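Local coordinates for protein ribonuclease J (Methanolobus psychrophilus R15, PDB 5HAB) that probably degrades RNA as an exoribonuclease of the metallo-beta-lactamase/beta-CASP family, hydrolysing phosphodiester bonds of a bound RNA strand, at residues Lys424-Ile435 / Tyr450-Arg460; Glu228-Pro239 / Val407-His416. The protein carries 1 engineered substitution. All blocks are in the same frame, centred on the assembly; numbering follows the deposited sequence.

Contact 1 of 2, residues Lys424-Ile435 / Tyr450-Arg460; sequences KPEHVIPAHGTI and YSLGDTLHLLR. With SO4 (sulfate ion), chain M.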
loop_
_atom_site.group_PDB
_atom_site.type_symbol
_atom_site.label_atom_id
_atom_site.label_comp_id
_atom_site.label_asym_id
_atom_site.label_seq_id
_atom_site.Cartn_x
_atom_site.Cartn_y
_atom_site.Cartn_z
ATOM N N LYS B 424 -31.220 17.385 6.808
ATOM C CA LYS B 424 -31.783 17.629 5.477
ATOM C C LYS B 424 -31.370 18.984 4.886
ATOM O O LYS B 424 -32.220 19.781 4.496
ATOM C CB LYS B 424 -33.309 17.518 5.525
ATOM C CG LYS B 424 -33.805 16.174 6.044
ATOM C CD LYS B 424 -35.324 16.128 6.126
ATOM C CE LYS B 424 -35.792 15.209 7.247
ATOM N NZ LYS B 424 -37.271 15.263 7.431
ATOM N N PRO B 425 -30.056 19.252 4.827
ATOM C CA PRO B 425 -29.650 20.579 4.360
ATOM C C PRO B 425 -29.976 20.825 2.890
ATOM O O PRO B 425 -29.998 19.900 2.082
ATOM C CB PRO B 425 -28.140 20.573 4.590
ATOM C CG PRO B 425 -27.758 19.152 4.441
ATOM C CD PRO B 425 -28.895 18.373 5.049
ATOM N N GLU B 426 -30.224 22.084 2.561
ATOM C CA GLU B 426 -30.520 22.483 1.196
ATOM C C GLU B 426 -29.245 22.478 0.359
ATOM O O GLU B 426 -29.269 22.166 -0.830
ATOM C CB GLU B 426 -31.165 23.868 1.194
ATOM C CG GLU B 426 -31.589 24.388 -0.160
ATOM C CD GLU B 426 -32.314 25.716 -0.050
ATOM O OE1 GLU B 426 -32.556 26.163 1.093
ATOM O OE2 GLU B 426 -32.639 26.312 -1.101
ATOM N N HIS B 427 -28.133 22.824 0.999
ATOM C CA HIS B 427 -26.826 22.837 0.359
ATOM C C HIS B 427 -25.809 22.182 1.283
ATOM O O HIS B 427 -25.873 22.358 2.498
ATOM C CB HIS B 427 -26.379 24.266 0.029
ATOM C CG HIS B 427 -27.276 24.978 -0.933
ATOM N ND1 HIS B 427 -27.096 24.924 -2.299
ATOM C CD2 HIS B 427 -28.348 25.780 -0.727
ATOM C CE1 HIS B 427 -28.025 25.652 -2.894
ATOM N NE2 HIS B 427 -28.798 26.181 -1.963
ATOM N N VAL B 428 -24.864 21.440 0.710
ATOM C CA VAL B 428 -23.816 20.813 1.509
ATOM C C VAL B 428 -22.448 21.230 1.001
ATOM O O VAL B 428 -22.214 21.293 -0.206
ATOM C CB VAL B 428 -23.931 19.281 1.509
ATOM C CG1 VAL B 428 -23.110 18.702 2.655
ATOM C CG2 VAL B 428 -25.371 18.855 1.622
ATOM N N ILE B 429 -21.545 21.517 1.932
ATOM C CA ILE B 429 -20.186 21.913 1.592
ATOM C C ILE B 429 -19.219 21.093 2.430
ATOM O O ILE B 429 -19.207 21.213 3.656
ATOM C CB ILE B 429 -19.955 23.426 1.816
ATOM C CG1 ILE B 429 -20.941 24.261 0.993
ATOM C CG2 ILE B 429 -18.493 23.805 1.523
ATOM C CD1 ILE B 429 -22.237 24.588 1.720
ATOM N N PRO B 430 -18.403 20.254 1.777
ATOM C CA PRO B 430 -17.401 19.521 2.554
ATOM C C PRO B 430 -16.207 20.388 2.919
ATOM O O PRO B 430 -15.807 21.253 2.145
ATOM C CB PRO B 430 -16.992 18.375 1.615
ATOM C CG PRO B 430 -17.274 18.893 0.243
ATOM C CD PRO B 430 -18.500 19.765 0.389
ATOM N N ALA B 431 -15.646 20.141 4.096
ATOM C CA ALA B 431 -14.547 20.937 4.627
ATOM C C ALA B 431 -13.582 20.038 5.401
ATOM O O ALA B 431 -13.784 18.825 5.463
ATOM C CB ALA B 431 -15.083 22.038 5.522
ATOM N N HIS B 432 -12.555 20.635 6.003
ATOM C CA HIS B 432 -11.596 19.899 6.838
ATOM C C HIS B 432 -10.946 18.735 6.101
ATOM O O HIS B 432 -10.978 17.601 6.578
ATOM C CB HIS B 432 -12.267 19.358 8.109
ATOM C CG HIS B 432 -12.438 20.374 9.196
ATOM N ND1 HIS B 432 -12.873 21.660 8.956
ATOM C CD2 HIS B 432 -12.235 20.288 10.532
ATOM C CE1 HIS B 432 -12.927 22.325 10.098
ATOM N NE2 HIS B 432 -12.549 21.512 11.070
ATOM N N GLY B 433 -10.346 19.007 4.951
ATOM C CA GLY B 433 -9.635 17.963 4.243
ATOM C C GLY B 433 -9.101 18.369 2.890
ATOM O O GLY B 433 -9.238 19.518 2.466
ATOM N N THR B 434 -8.476 17.409 2.219
ATOM C CA THR B 434 -7.969 17.603 0.871
ATOM C C THR B 434 -9.111 17.518 -0.124
ATOM O O THR B 434 -10.233 17.166 0.242
ATOM C CB THR B 434 -6.918 16.553 0.521
ATOM O OG1 THR B 434 -7.499 15.252 0.667
ATOM C CG2 THR B 434 -5.708 16.678 1.464
ATOM N N ILE B 435 -8.835 17.840 -1.381
ATOM C CA ILE B 435 -9.842 17.674 -2.417
ATOM C C ILE B 435 -10.173 16.185 -2.606
ATOM O O ILE B 435 -11.297 15.842 -2.965
ATOM C CB ILE B 435 -9.406 18.357 -3.739
ATOM C CG1 ILE B 435 -10.554 18.323 -4.764
ATOM C CG2 ILE B 435 -8.108 17.748 -4.282
ATOM C CD1 ILE B 435 -10.269 19.109 -6.033
ATOM N N TYR B 450 -27.961 14.397 -3.400
ATOM C CA TYR B 450 -27.424 15.719 -3.733
ATOM C C TYR B 450 -26.718 15.724 -5.084
ATOM O O TYR B 450 -26.306 14.680 -5.588
ATOM C CB TYR B 450 -26.492 16.206 -2.620
ATOM C CG TYR B 450 -27.260 16.511 -1.357
ATOM C CD1 TYR B 450 -27.619 15.499 -0.472
ATOM C CD2 TYR B 450 -27.667 17.803 -1.072
ATOM C CE1 TYR B 450 -28.345 15.776 0.674
ATOM C CE2 TYR B 450 -28.392 18.089 0.067
ATOM C CZ TYR B 450 -28.730 17.075 0.934
ATOM O OH TYR B 450 -29.447 17.369 2.073
ATOM N N SER B 451 -26.628 16.904 -5.688
ATOM C CA SER B 451 -26.062 17.048 -7.024
ATOM C C SER B 451 -24.951 18.104 -7.057
ATOM O O SER B 451 -25.161 19.236 -6.614
ATOM C CB SER B 451 -27.179 17.396 -8.014
ATOM O OG SER B 451 -26.657 17.746 -9.283
ATOM N N LEU B 452 -23.783 17.740 -7.594
ATOM C CA LEU B 452 -22.610 18.624 -7.569
ATOM C C LEU B 452 -22.827 19.893 -8.388
ATOM O O LEU B 452 -23.303 19.839 -9.512
ATOM C CB LEU B 452 -21.369 17.885 -8.086
ATOM C CG LEU B 452 -20.042 18.657 -8.059
ATOM C CD1 LEU B 452 -19.676 19.034 -6.640
ATOM C CD2 LEU B 452 -18.904 17.858 -8.705
ATOM N N GLY B 453 -22.469 21.041 -7.829
ATOM C CA GLY B 453 -22.672 22.292 -8.537
ATOM C C GLY B 453 -24.086 22.834 -8.403
ATOM O O GLY B 453 -24.414 23.899 -8.927
ATOM N N ASP B 454 -24.934 22.094 -7.703
ATOM C CA ASP B 454 -26.331 22.470 -7.569
ATOM C C ASP B 454 -26.708 22.615 -6.096
ATOM O O ASP B 454 -26.943 23.726 -5.619
ATOM C CB ASP B 454 -27.222 21.434 -8.262
ATOM C CG ASP B 454 -28.704 21.686 -8.035
ATOM O OD1 ASP B 454 -29.107 22.868 -7.961
ATOM O OD2 ASP B 454 -29.469 20.700 -7.946
ATOM N N THR B 455 -26.746 21.492 -5.381
ATOM C CA THR B 455 -27.016 21.483 -3.947
ATOM C C THR B 455 -25.804 20.994 -3.152
ATOM O O THR B 455 -25.843 20.897 -1.929
ATOM C CB THR B 455 -28.196 20.575 -3.617
ATOM O OG1 THR B 455 -27.895 19.252 -4.070
ATOM C CG2 THR B 455 -29.459 21.065 -4.325
ATOM N N LEU B 456 -24.730 20.679 -3.865
ATOM C CA LEU B 456 -23.525 20.117 -3.272
ATOM C C LEU B 456 -22.348 20.878 -3.853
ATOM O O LEU B 456 -22.233 20.990 -5.071
ATOM C CB LEU B 456 -23.423 18.615 -3.576
ATOM C CG LEU B 456 -22.109 17.890 -3.266
ATOM C CD1 LEU B 456 -21.869 17.769 -1.768
ATOM C CD2 LEU B 456 -22.076 16.525 -3.933
ATOM N N HIS B 457 -21.485 21.423 -3.000
ATOM C CA HIS B 457 -20.499 22.384 -3.485
ATOM C C HIS B 457 -19.070 22.108 -3.045
ATOM O O HIS B 457 -18.773 21.953 -1.859
ATOM C CB HIS B 457 -20.922 23.792 -3.070
ATOM C CG HIS B 457 -22.348 24.090 -3.397
ATOM N ND1 HIS B 457 -22.739 24.595 -4.619
ATOM C CD2 HIS B 457 -23.485 23.890 -2.691
ATOM C CE1 HIS B 457 -24.053 24.721 -4.640
ATOM N NE2 HIS B 457 -24.531 24.300 -3.482
ATOM N N LEU B 458 -18.187 22.067 -4.035
ATOM C CA LEU B 458 -16.770 21.845 -3.818
ATOM C C LEU B 458 -16.031 23.178 -3.803
ATOM O O LEU B 458 -15.868 23.817 -4.841
ATOM C CB LEU B 458 -16.202 20.928 -4.908
ATOM C CG LEU B 458 -14.696 20.672 -4.880
ATOM C CD1 LEU B 458 -14.254 20.174 -3.506
ATOM C CD2 LEU B 458 -14.291 19.697 -5.970
ATOM N N LEU B 459 -15.632 23.616 -2.614
ATOM C CA LEU B 459 -14.887 24.861 -2.458
ATOM C C LEU B 459 -13.381 24.645 -2.277
ATOM O O LEU B 459 -12.949 23.698 -1.613
ATOM C CB LEU B 459 -15.433 25.650 -1.264
ATOM C CG LEU B 459 -16.894 26.091 -1.319
ATOM C CD1 LEU B 459 -17.196 27.041 -0.173
ATOM C CD2 LEU B 459 -17.186 26.753 -2.660
ATOM N N ARG B 460 -12.595 25.554 -2.847
ATOM C CA ARG B 460 -11.156 25.632 -2.608
ATOM C C ARG B 460 -10.881 26.809 -1.663
ATOM O O ARG B 460 -11.707 27.715 -1.562
ATOM C CB ARG B 460 -10.397 25.811 -3.930
ATOM C CG ARG B 460 -10.747 24.784 -5.004
ATOM C CD ARG B 460 -10.214 23.411 -4.646
ATOM N NE ARG B 460 -8.800 23.270 -4.986
ATOM C CZ ARG B 460 -7.948 22.491 -4.327
ATOM N NH1 ARG B 460 -8.355 21.803 -3.265
ATOM N NH2 ARG B 460 -6.682 22.417 -4.717
HETATM S S SO4 M . -21.076 25.811 -7.864
HETATM O O1 SO4 M . -21.517 24.986 -6.745
HETATM O O2 SO4 M . -22.110 25.816 -8.895
HETATM O O3 SO4 M . -19.836 25.266 -8.413
HETATM O O4 SO4 M . -20.844 27.178 -7.401
HETATM O O HOH W 1 -15.969 22.102 -0.559
HETATM O O HOH W 2 -6.251 19.772 -1.992
#
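With CG placed anti to the carbonyl carbon in both residues (chi1 -62° in H427, -49° in H457), the two imidazoles are brought rim to rim, and H427 ND1 lies 2.9 Å from H457 NE2 in a hydrogen bond whose donor may be either ring. The other nitrogen of the second ring, H457 ND1, approaches O1 of a sulfate ion, probably from the crystallisation liquor, at a doubtfully short 2.5 Å. Next to the histidine pair, the backbones of V428 and L456 form a single beta bridge: V428 N donates to T455 O at 2.9 Å, and H457 N to V428 O at 2.9 Å. Just before the strand, the Y450 hydroxyl donates to P425 O at 2.6 Å, in the carbonyl plane and on a lone pair, while V428 CG2 lies over one face of the phenol ring, 3.8 Å from its centroid. Farther along, I429 CG2 meets L459 CD1, and a water joins the backbones of P430, H457 and L459. I435 CD1 sits over a face of the R460 guanidinium, which also forms a salt bridge with E446 of a second subunit. Strand 427-431 is an edge strand of its mixed sheet, next to strand 222-228; helix 435-447 packs on V428, P430, L456 and L458, and strand 464-469 on H427, I429 and H457.

Contact 2 of 2, residues Glu228-Pro239 / Val407-His416; sequences ESTNAGRNGKTP and VSGHAYREDH. With SO4 (sulfate ion), chain K; nucleotides of chain D.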
loop_
_atom_site.group_PDB
_atom_site.type_symbol
_atom_site.label_atom_id
_atom_site.label_comp_id
_atom_site.label_asym_id
_atom_site.label_seq_id
_atom_site.Cartn_x
_atom_site.Cartn_y
_atom_site.Cartn_z
ATOM N N GLU B 228 -17.197 18.125 7.855
ATOM C CA GLU B 228 -15.892 17.556 7.540
ATOM C C GLU B 228 -16.009 16.398 6.549
ATOM O O GLU B 228 -17.015 15.698 6.518
ATOM C CB GLU B 228 -15.204 17.082 8.823
ATOM C CG GLU B 228 -15.925 15.922 9.502
ATOM C CD GLU B 228 -15.039 15.166 10.473
ATOM O OE1 GLU B 228 -14.618 15.765 11.478
ATOM O OE2 GLU B 228 -14.760 13.973 10.231
ATOM N N SER B 229 -14.984 16.210 5.729
ATOM C CA SER B 229 -14.950 15.067 4.826
ATOM C C SER B 229 -13.834 14.101 5.221
ATOM O O SER B 229 -13.622 13.099 4.550
ATOM C CB SER B 229 -14.748 15.530 3.388
ATOM O OG SER B 229 -13.466 16.104 3.231
ATOM N N THR B 230 -13.152 14.417 6.321
ATOM C CA THR B 230 -11.921 13.751 6.756
ATOM C C THR B 230 -11.921 12.222 6.672
ATOM O O THR B 230 -10.986 11.635 6.133
ATOM C CB THR B 230 -11.589 14.140 8.218
ATOM O OG1 THR B 230 -11.675 15.561 8.366
ATOM C CG2 THR B 230 -10.188 13.687 8.596
ATOM N N ASN B 231 -12.965 11.583 7.191
ATOM C CA ASN B 231 -13.043 10.126 7.178
ATOM C C ASN B 231 -14.304 9.679 6.463
ATOM O O ASN B 231 -14.792 8.574 6.693
ATOM C CB ASN B 231 -13.040 9.554 8.603
ATOM C CG ASN B 231 -11.650 9.457 9.196
ATOM O OD1 ASN B 231 -10.651 9.701 8.521
ATOM N ND2 ASN B 231 -11.579 9.103 10.473
ATOM N N ALA B 232 -14.833 10.539 5.597
ATOM C CA ALA B 232 -16.022 10.208 4.816
ATOM C C ALA B 232 -15.760 9.017 3.899
ATOM O O ALA B 232 -16.689 8.338 3.463
ATOM C CB ALA B 232 -16.478 11.407 4.005
ATOM N N GLY B 233 -14.488 8.789 3.592
ATOM C CA GLY B 233 -14.088 7.653 2.790
ATOM C C GLY B 233 -14.086 6.342 3.552
ATOM O O GLY B 233 -14.142 5.276 2.944
ATOM N N ARG B 234 -14.026 6.416 4.882
ATOM C CA ARG B 234 -13.981 5.207 5.701
ATOM C C ARG B 234 -15.364 4.596 5.834
ATOM O O ARG B 234 -16.358 5.279 6.083
ATOM C CB ARG B 234 -13.385 5.492 7.083
ATOM C CG ARG B 234 -11.915 5.873 7.024
ATOM C CD ARG B 234 -11.272 5.990 8.396
ATOM N NE ARG B 234 -9.832 6.195 8.266
ATOM C CZ ARG B 234 -9.003 6.420 9.280
ATOM N NH1 ARG B 234 -9.465 6.480 10.522
ATOM N NH2 ARG B 234 -7.708 6.595 9.048
ATOM N N ASN B 235 -15.404 3.287 5.643
ATOM C CA ASN B 235 -16.643 2.539 5.585
ATOM C C ASN B 235 -17.274 2.345 6.965
ATOM O O ASN B 235 -16.574 2.160 7.960
ATOM C CB ASN B 235 -16.371 1.189 4.916
ATOM C CG ASN B 235 -17.538 0.249 5.009
ATOM O OD1 ASN B 235 -17.801 -0.328 6.064
ATOM N ND2 ASN B 235 -18.255 0.085 3.901
ATOM N N GLY B 236 -18.600 2.393 7.015
ATOM C CA GLY B 236 -19.330 2.092 8.233
ATOM C C GLY B 236 -19.532 3.266 9.168
ATOM O O GLY B 236 -19.763 4.392 8.728
ATOM N N LYS B 237 -19.467 2.993 10.466
ATOM C CA LYS B 237 -19.668 4.015 11.486
ATOM C C LYS B 237 -18.436 4.098 12.374
ATOM O O LYS B 237 -17.724 3.106 12.539
ATOM C CB LYS B 237 -20.912 3.722 12.323
ATOM C CG LYS B 237 -20.762 2.542 13.267
ATOM C CD LYS B 237 -22.036 2.305 14.060
ATOM C CE LYS B 237 -22.334 3.462 14.999
ATOM N NZ LYS B 237 -23.563 3.203 15.799
ATOM N N THR B 238 -18.154 5.286 12.905
ATOM C CA THR B 238 -17.013 5.444 13.796
ATOM C C THR B 238 -17.231 4.620 15.055
ATOM O O THR B 238 -18.271 4.733 15.699
ATOM C CB THR B 238 -16.777 6.910 14.210
ATOM O OG1 THR B 238 -16.856 7.762 13.063
ATOM C CG2 THR B 238 -15.405 7.052 14.827
ATOM N N PRO B 239 -16.261 3.765 15.393
ATOM C CA PRO B 239 -16.347 3.026 16.654
ATOM C C PRO B 239 -16.389 3.976 17.846
ATOM O O PRO B 239 -15.759 5.031 17.806
ATOM C CB PRO B 239 -15.069 2.175 16.663
ATOM C CG PRO B 239 -14.197 2.740 15.591
ATOM C CD PRO B 239 -15.108 3.350 14.579
ATOM N N VAL B 407 -9.107 4.923 18.962
ATOM C CA VAL B 407 -10.276 4.972 18.113
ATOM C C VAL B 407 -10.374 6.386 17.532
ATOM O O VAL B 407 -10.058 7.363 18.210
ATOM C CB VAL B 407 -11.526 4.561 18.902
ATOM C CG1 VAL B 407 -12.717 5.373 18.486
ATOM C CG2 VAL B 407 -11.803 3.069 18.705
ATOM N N SER B 408 -10.776 6.490 16.268
ATOM C CA SER B 408 -10.836 7.778 15.571
ATOM C C SER B 408 -11.812 8.776 16.191
ATOM O O SER B 408 -12.854 8.398 16.736
ATOM C CB SER B 408 -11.218 7.570 14.104
ATOM O OG SER B 408 -11.339 8.821 13.445
ATOM N N GLY B 409 -11.479 10.057 16.080
ATOM C CA GLY B 409 -12.374 11.109 16.523
ATOM C C GLY B 409 -13.296 11.664 15.445
ATOM O O GLY B 409 -14.016 12.629 15.693
ATOM N N HIS B 410 -13.308 11.047 14.264
ATOM C CA HIS B 410 -14.055 11.602 13.131
ATOM C C HIS B 410 -15.149 10.676 12.591
ATOM O O HIS B 410 -15.020 9.452 12.610
ATOM C CB HIS B 410 -13.099 11.953 11.984
ATOM C CG HIS B 410 -12.108 13.022 12.323
ATOM N ND1 HIS B 410 -12.411 14.365 12.265
ATOM C CD2 HIS B 410 -10.813 12.945 12.714
ATOM C CE1 HIS B 410 -11.348 15.068 12.613
ATOM N NE2 HIS B 410 -10.365 14.231 12.887
ATOM N N ALA B 411 -16.212 11.288 12.080
ATOM C CA ALA B 411 -17.352 10.572 11.520
ATOM C C ALA B 411 -16.975 9.730 10.300
ATOM O O ALA B 411 -16.209 10.164 9.432
ATOM C CB ALA B 411 -18.445 11.554 11.146
ATOM N N TYR B 412 -17.517 8.521 10.241
ATOM C CA TYR B 412 -17.329 7.665 9.077
ATOM C C TYR B 412 -18.452 7.936 8.077
ATOM O O TYR B 412 -19.321 8.771 8.327
ATOM C CB TYR B 412 -17.301 6.185 9.477
ATOM C CG TYR B 412 -16.015 5.741 10.136
ATOM C CD1 TYR B 412 -15.071 6.669 10.555
ATOM C CD2 TYR B 412 -15.735 4.392 10.325
ATOM C CE1 TYR B 412 -13.890 6.269 11.159
ATOM C CE2 TYR B 412 -14.554 3.982 10.923
ATOM C CZ TYR B 412 -13.639 4.925 11.340
ATOM O OH TYR B 412 -12.463 4.529 11.939
ATOM N N ARG B 413 -18.427 7.232 6.952
ATOM C CA ARG B 413 -19.379 7.458 5.868
ATOM C C ARG B 413 -20.841 7.401 6.325
ATOM O O ARG B 413 -21.624 8.290 5.996
ATOM C CB ARG B 413 -19.122 6.460 4.723
ATOM C CG ARG B 413 -20.049 6.642 3.529
ATOM C CD ARG B 413 -19.783 5.658 2.384
ATOM N NE ARG B 413 -18.371 5.598 1.998
ATOM C CZ ARG B 413 -17.632 4.491 1.974
ATOM N NH1 ARG B 413 -18.155 3.323 2.328
ATOM N NH2 ARG B 413 -16.360 4.555 1.597
ATOM N N GLU B 414 -21.212 6.375 7.085
ATOM C CA GLU B 414 -22.611 6.197 7.474
ATOM C C GLU B 414 -23.048 7.208 8.533
ATOM O O GLU B 414 -24.233 7.555 8.628
ATOM C CB GLU B 414 -22.849 4.770 7.976
ATOM C CG GLU B 414 -22.483 3.689 6.968
ATOM C CD GLU B 414 -23.073 3.946 5.597
ATOM O OE1 GLU B 414 -24.279 4.257 5.520
ATOM O OE2 GLU B 414 -22.340 3.820 4.594
ATOM N N ASP B 415 -22.094 7.673 9.332
ATOM C CA ASP B 415 -22.356 8.767 10.259
ATOM C C ASP B 415 -22.757 10.019 9.478
ATOM O O ASP B 415 -23.722 10.707 9.827
ATOM C CB ASP B 415 -21.130 9.039 11.127
ATOM C CG ASP B 415 -20.727 7.832 11.949
ATOM O OD1 ASP B 415 -21.588 7.303 12.679
ATOM O OD2 ASP B 415 -19.554 7.403 11.857
ATOM N N HIS B 416 -22.025 10.298 8.404
ATOM C CA HIS B 416 -22.367 11.413 7.525
ATOM C C HIS B 416 -23.697 11.191 6.835
ATOM O O HIS B 416 -24.462 12.130 6.635
ATOM C CB HIS B 416 -21.270 11.636 6.487
ATOM C CG HIS B 416 -20.091 12.384 7.019
ATOM N ND1 HIS B 416 -20.186 13.679 7.482
ATOM C CD2 HIS B 416 -18.793 12.023 7.165
ATOM C CE1 HIS B 416 -18.996 14.085 7.889
ATOM N NE2 HIS B 416 -18.133 13.101 7.707
HETATM S S SO4 K . -15.143 0.987 0.615
HETATM O O1 SO4 K . -14.234 -0.145 0.461
HETATM O O2 SO4 K . -16.479 0.502 0.955
HETATM O O3 SO4 K . -14.650 1.855 1.680
HETATM O O4 SO4 K . -15.200 1.738 -0.638
ATOM O OP3 A D 1 -7.194 9.197 14.812
ATOM P P A D 1 -8.054 10.339 14.418
ATOM O OP1 A D 1 -8.603 10.967 15.647
ATOM O OP2 A D 1 -8.991 9.871 13.366
ATOM O "O5'" A D 1 -7.118 11.392 13.689
ATOM C "C5'" A D 1 -5.893 11.828 14.269
ATOM C "C4'" A D 1 -5.429 13.114 13.632
ATOM O "O4'" A D 1 -4.938 12.817 12.295
ATOM C "C3'" A D 1 -6.523 14.167 13.465
ATOM O "O3'" A D 1 -6.000 15.477 13.670
ATOM C "C2'" A D 1 -6.962 13.992 12.014
ATOM O "O2'" A D 1 -7.501 15.155 11.423
ATOM C "C1'" A D 1 -5.665 13.558 11.331
ATOM N N9 A D 1 -5.906 12.680 10.180
ATOM C C8 A D 1 -6.836 11.667 10.118
ATOM N N7 A D 1 -6.868 11.032 8.972
ATOM C C5 A D 1 -5.893 11.673 8.218
ATOM C C6 A D 1 -5.439 11.466 6.903
ATOM N N6 A D 1 -5.925 10.521 6.090
ATOM N N1 A D 1 -4.453 12.275 6.449
ATOM C C2 A D 1 -3.968 13.222 7.265
ATOM N N3 A D 1 -4.312 13.513 8.521
ATOM C C4 A D 1 -5.293 12.694 8.946
HETATM O O HOH W 3 -15.611 12.687 8.113
HETATM O O HOH W 4 -20.481 6.182 14.858
#
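Two overlapping type I turns, S229 to A232 and N231 to R234, carry 228-239 past the start of helix 413-423, where R413 N donates to R234 O and E414 N to G236 O, both at 3.0 Å. Y412 is the N-cap of helix 413-423, in the metallo-beta-lactamase part of the protein beside the bound RNA. The Y412 ring is sandwiched: R234 CB lies over one face and T238 CA over the opposite one, 3.9 and 3.8 Å from the centroid. D415 OD2 receives T238 N on its syn lone pair and Y412 N on its anti lone pair, tying the loop to the residue that precedes the helix. T238 OG1 donates to H410 O. On the RNA side, H410 ND1 donates to E228 OE1 at 2.7 Å, almost in the imidazole plane, with T230 CG2 over the ring face; this histidine-carboxylate bond orients a ring whose NE2 makes a weak hydrogen bond to an RNA phosphate. In an ST turn, S408 OG accepts from H410 N while donating to OP2 of A1 of the bound RNA at 2.6 Å. Nearby, G409 N donates to OP1 of the same phosphate at 3.0 Å.

Contacts 1 and 2 have their centres about 17 Å apart and are joined through adjoining strands: 427-431 of contact 1 runs parallel to 222-228, whose end leads into the loop of contact 2. Where they touch, A431 O lies 2.9 Å from S229 N and H432 O 2.8 Å from T230 OG1, both probable hydrogen bonds. Helix 413-423, which starts in contact 2, is followed, after a short turn, by strand 427-431. Contact 2 holds the 5' nucleotide A1 itself, whereas the nearest atom of contact 1 is about 6 Å from the RNA. H432 NE2 is hydrogen-bonded to H109 and H410 meets H174 edge to face, a histidine-lined site consistent with the family's metal centre.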